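PDB 3ZS6: periplasmic oligopeptide-binding protein from Burkholderia pseudomallei, which probably binds oligopeptides in the periplasm and delivers them to an ABC transporter for uptake into the cell. Local coordinates for residues 271-276 against 280-285; 427-432 against 467-472. All coordinates share one frame; numbering follows the deposited sequence.

Interaction 1 of 2, residues 271-276 against 280-285; sequences PALKDK and EALAMV
Lys276 and Glu280 meet twice in the first turn of helix 276-285, once through the backbone and once through their side chains. Glu280 N donates to Lys276 O at 2.9 Å with an N-H...O angle of 163°, the i to i+4 bond of an alpha-helix. Both side chains leave with CG anti to the backbone N and run side by side in the same direction. Glu280 stays extended, whereas the lysine chain turns at its last torsion (chi4 -59°), and its NZ comes 3.2 Å from Glu280 OE1, a salt bridge whose hydrogen bond is weak. Leu273 adds the apolar part: its CD2 lies 3.7 Å from CD1 of Leu282, the two side chains crossing at about a right angle. Leu273 belongs to the type I turn from Ala272 to Asp275, closed by Asp275 N on Ala272 O, and Asp275 then occupies the N-cap. Arg279 also reaches back, to Leu273 O. The buried leucine pair and the Arg279 bond thus join the preceding turn to the helix, whereas the partly exposed ion pair lies within the helix's first turn. With its weak hydrogen bond, that ion pair probably adds less to the hold than the backbone bond beside it.

Interaction 2 of 2, residues 427-432 against 467-472; sequences NTVGYC and YPMVPL
An Asx motif shapes the loop 427-432, which leads into helix 434-443 and packs against the start of the segment that becomes strand 470-480. Asn427 OD1 accepts from Gly430 N at 3.0 Å and from Tyr431 N at 3.2 Å, both donors approaching from the same face of the amide plane. The amide's other end, ND2, donates to Tyr431 O at 2.8 Å; the side chain thus bridges the turn and probably helps to hold it in the shape in which Val429 and Tyr431 face Pro468 and Met469. Pro468 sits over one face of the Tyr431 ring in a CH-pi contact: its CB is 3.9 Å from the ring centroid, 29° off the normal, and comes closest to Tyr431 CD1 at 3.5 Å. The phenol oxygen is held separately, by Asp466 and Asn433. Val429 lies against the carbonyl of Pro468, with its CB 3.9 Å from Pro468 O, while its CG1 meets Met469 CE at 4.0 Å. Met469 brings that methyl round by bending at chi2 (-94°) and chi3. Beyond the contact, Val429 and Met469 also touch strand 260-266, through Tyr265 and Tyr263, and Val429 shares a backbone bond with Asn268. The disulfide Cys422-Cys432 ties down the far end of the loop, and Val470 continues into the sheet by pairing with Tyr264 of strand 260-266, while the Tyr467 and Val470 side chains rest on helix 276-285.

How the interactions relate
Interactions 1 and 2 are neighbours, their centres about 11 Å apart, and meet through helix 276-285 and the segment 467-472. Glu280 CG packs on Tyr467 CE2 at 3.5 Å, so the residue that pairs with Lys276 in interaction 1 also packs against the Tyr467 ring. One turn on, Ala283 CA lies 4.0 Å from Val470 CG1, and its CB touches the Tyr467 ring. The Lys276 side chain touches Asp466, which is hydrogen-bonded to Tyr431 OH of interaction 2. Along the chain the contacts follow in series, and strand 260-266, which precedes interaction 1, pairs antiparallel with strand 470-480, part of which lies in interaction 2.

Interaction 1 of 2, residues 271-276 against 280-285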
# COMPACT_ATOMS: atom_id res chain seq x y z
N PRO A 271 5.96 -26.92 0.72
CA PRO A 271 6.58 -28.06 1.41
C PRO A 271 8.03 -27.80 1.84
O PRO A 271 8.47 -28.38 2.82
CB PRO A 271 6.53 -29.17 0.35
CG PRO A 271 5.36 -28.80 -0.51
CD PRO A 271 5.38 -27.30 -0.58
N ALA A 272 8.75 -26.93 1.13
CA ALA A 272 10.10 -26.55 1.55
C ALA A 272 10.11 -25.20 2.29
O ALA A 272 10.79 -25.04 3.31
CB ALA A 272 11.04 -26.51 0.35
N LEU A 273 9.36 -24.24 1.77
CA LEU A 273 9.35 -22.89 2.35
C LEU A 273 8.64 -22.85 3.70
O LEU A 273 8.78 -21.88 4.44
CB LEU A 273 8.74 -21.88 1.37
CG LEU A 273 9.47 -21.71 0.03
CD1 LEU A 273 8.68 -20.81 -0.91
CD2 LEU A 273 10.91 -21.19 0.22
N LYS A 274 7.90 -23.90 4.02
CA LYS A 274 7.28 -24.01 5.33
C LYS A 274 8.34 -24.16 6.43
O LYS A 274 8.05 -23.94 7.60
CB LYS A 274 6.31 -25.19 5.39
CG LYS A 274 6.98 -26.56 5.35
CD LYS A 274 5.95 -27.67 5.57
CE LYS A 274 6.62 -29.04 5.68
NZ LYS A 274 5.63 -30.09 6.06
N ASP A 275 9.55 -24.53 6.04
CA ASP A 275 10.64 -24.69 7.01
C ASP A 275 11.41 -23.38 7.18
O ASP A 275 12.05 -22.90 6.24
CB ASP A 275 11.58 -25.83 6.59
CG ASP A 275 12.63 -26.16 7.66
OD1 ASP A 275 13.06 -25.24 8.38
OD2 ASP A 275 13.02 -27.34 7.77
N LYS A 276 11.33 -22.81 8.37
CA LYS A 276 12.00 -21.55 8.70
C LYS A 276 13.48 -21.54 8.32
O LYS A 276 14.03 -20.50 7.93
CB LYS A 276 11.80 -21.26 10.19
CG LYS A 276 12.80 -20.30 10.84
CD LYS A 276 12.69 -20.39 12.36
CE LYS A 276 13.53 -19.34 13.07
NZ LYS A 276 14.98 -19.43 12.75
N GLU A 280 15.14 -18.64 5.95
CA GLU A 280 16.26 -17.92 6.51
C GLU A 280 17.50 -18.01 5.62
O GLU A 280 18.17 -17.00 5.36
CB GLU A 280 16.58 -18.49 7.90
CG GLU A 280 17.65 -17.75 8.66
CD GLU A 280 17.88 -18.35 10.04
OE1 GLU A 280 17.17 -19.32 10.40
OE2 GLU A 280 18.76 -17.85 10.77
N ALA A 281 17.81 -19.21 5.15
CA ALA A 281 18.94 -19.40 4.24
C ALA A 281 18.81 -18.53 2.99
O ALA A 281 19.77 -17.89 2.56
CB ALA A 281 19.06 -20.86 3.85
N LEU A 282 17.62 -18.51 2.40
CA LEU A 282 17.39 -17.73 1.19
C LEU A 282 17.60 -16.25 1.47
O LEU A 282 18.17 -15.52 0.65
CB LEU A 282 15.98 -17.98 0.65
CG LEU A 282 15.66 -19.38 0.12
CD1 LEU A 282 14.17 -19.50 -0.23
CD2 LEU A 282 16.52 -19.74 -1.08
N ALA A 283 17.16 -15.81 2.65
CA ALA A 283 17.28 -14.40 3.03
C ALA A 283 18.72 -13.95 3.26
O ALA A 283 19.12 -12.86 2.83
CB ALA A 283 16.44 -14.12 4.27
N MET A 284 19.50 -14.77 3.94
CA MET A 284 20.80 -14.33 4.44
C MET A 284 21.88 -14.30 3.37
O MET A 284 22.92 -13.66 3.54
CB MET A 284 21.25 -15.18 5.64
CG MET A 284 21.66 -16.59 5.29
SD MET A 284 21.97 -17.57 6.78
CE MET A 284 23.10 -16.51 7.67
N VAL A 285 21.65 -14.97 2.25
CA VAL A 285 22.64 -15.01 1.18
C VAL A 285 22.59 -13.80 0.22
O VAL A 285 23.60 -13.45 -0.40
CB VAL A 285 22.55 -16.33 0.41
CG1 VAL A 285 23.10 -16.19 -0.98
CG2 VAL A 285 23.29 -17.44 1.19

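Interaction 2 of 2, residues 427-432 against 467-472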
# COMPACT_ATOMS: atom_id res chain seq x y z
N ASN A 427 -2.31 -10.66 4.88
CA ASN A 427 -1.28 -11.65 5.19
C ASN A 427 -1.34 -12.74 4.11
O ASN A 427 -2.03 -13.75 4.25
CB ASN A 427 -1.51 -12.23 6.59
CG ASN A 427 -0.43 -13.23 7.01
OD1 ASN A 427 0.24 -13.84 6.17
ND2 ASN A 427 -0.28 -13.41 8.31
N THR A 428 -0.65 -12.49 3.00
CA THR A 428 -0.73 -13.40 1.87
C THR A 428 0.29 -14.54 1.97
O THR A 428 0.06 -15.62 1.42
CB THR A 428 -0.61 -12.66 0.51
OG1 THR A 428 0.64 -11.98 0.43
CG2 THR A 428 -1.76 -11.65 0.34
N VAL A 429 1.41 -14.33 2.67
CA VAL A 429 2.40 -15.40 2.83
C VAL A 429 1.87 -16.56 3.69
O VAL A 429 2.37 -17.69 3.61
CB VAL A 429 3.74 -14.91 3.41
CG1 VAL A 429 4.32 -13.80 2.54
CG2 VAL A 429 3.58 -14.46 4.88
N GLY A 430 0.86 -16.27 4.51
CA GLY A 430 0.19 -17.29 5.30
C GLY A 430 0.90 -17.58 6.61
O GLY A 430 0.90 -18.71 7.09
N TYR A 431 1.50 -16.55 7.19
CA TYR A 431 2.24 -16.71 8.43
C TYR A 431 1.27 -16.59 9.59
O TYR A 431 0.27 -15.86 9.51
CB TYR A 431 3.32 -15.63 8.52
CG TYR A 431 4.16 -15.62 9.78
CD1 TYR A 431 5.16 -16.57 9.98
CD2 TYR A 431 3.99 -14.64 10.74
CE1 TYR A 431 5.94 -16.55 11.13
CE2 TYR A 431 4.76 -14.61 11.89
CZ TYR A 431 5.74 -15.56 12.07
OH TYR A 431 6.51 -15.52 13.21
N CYS A 432 1.53 -17.33 10.67
CA CYS A 432 0.73 -17.19 11.88
C CYS A 432 1.53 -17.55 13.13
O CYS A 432 1.88 -18.71 13.34
CB CYS A 432 -0.54 -18.03 11.82
SG CYS A 432 -1.54 -17.97 13.36
N TYR A 467 11.57 -15.25 9.52
CA TYR A 467 11.72 -14.99 8.08
C TYR A 467 10.52 -15.42 7.25
O TYR A 467 10.65 -16.15 6.27
CB TYR A 467 13.02 -15.62 7.56
CG TYR A 467 14.21 -15.07 8.30
CD1 TYR A 467 14.80 -13.88 7.92
CD2 TYR A 467 14.69 -15.70 9.45
CE1 TYR A 467 15.85 -13.35 8.62
CE2 TYR A 467 15.75 -15.18 10.16
CZ TYR A 467 16.33 -14.00 9.73
OH TYR A 467 17.39 -13.46 10.42
N PRO A 468 9.32 -14.97 7.65
CA PRO A 468 8.09 -15.29 6.92
C PRO A 468 8.11 -14.75 5.49
O PRO A 468 7.41 -15.30 4.63
CB PRO A 468 6.99 -14.61 7.75
CG PRO A 468 7.71 -13.54 8.54
CD PRO A 468 9.06 -14.15 8.85
N MET A 469 8.88 -13.69 5.25
CA MET A 469 9.13 -13.19 3.90
C MET A 469 10.57 -12.67 3.84
O MET A 469 11.30 -12.77 4.83
CB MET A 469 8.14 -12.08 3.52
CG MET A 469 8.08 -10.91 4.51
SD MET A 469 6.77 -11.09 5.76
CE MET A 469 5.31 -10.64 4.80
N VAL A 470 10.97 -12.12 2.71
CA VAL A 470 12.35 -11.65 2.55
C VAL A 470 12.44 -10.18 2.20
O VAL A 470 12.41 -9.81 1.02
CB VAL A 470 13.10 -12.45 1.46
CG1 VAL A 470 14.55 -11.99 1.37
CG2 VAL A 470 13.01 -13.96 1.72
N PRO A 471 12.55 -9.32 3.23
CA PRO A 471 12.72 -7.89 3.00
C PRO A 471 14.01 -7.61 2.25
O PRO A 471 15.03 -8.25 2.55
CB PRO A 471 12.80 -7.32 4.42
CG PRO A 471 12.01 -8.30 5.24
CD PRO A 471 12.37 -9.64 4.66
N LEU A 472 13.98 -6.67 1.31
CA LEU A 472 15.14 -6.34 0.50
C LEU A 472 15.65 -4.92 0.73
O LEU A 472 16.82 -4.71 1.02
CB LEU A 472 14.84 -6.55 -0.99
CG LEU A 472 14.59 -8.00 -1.41
CD1 LEU A 472 14.25 -8.10 -2.90
CD2 LEU A 472 15.80 -8.88 -1.07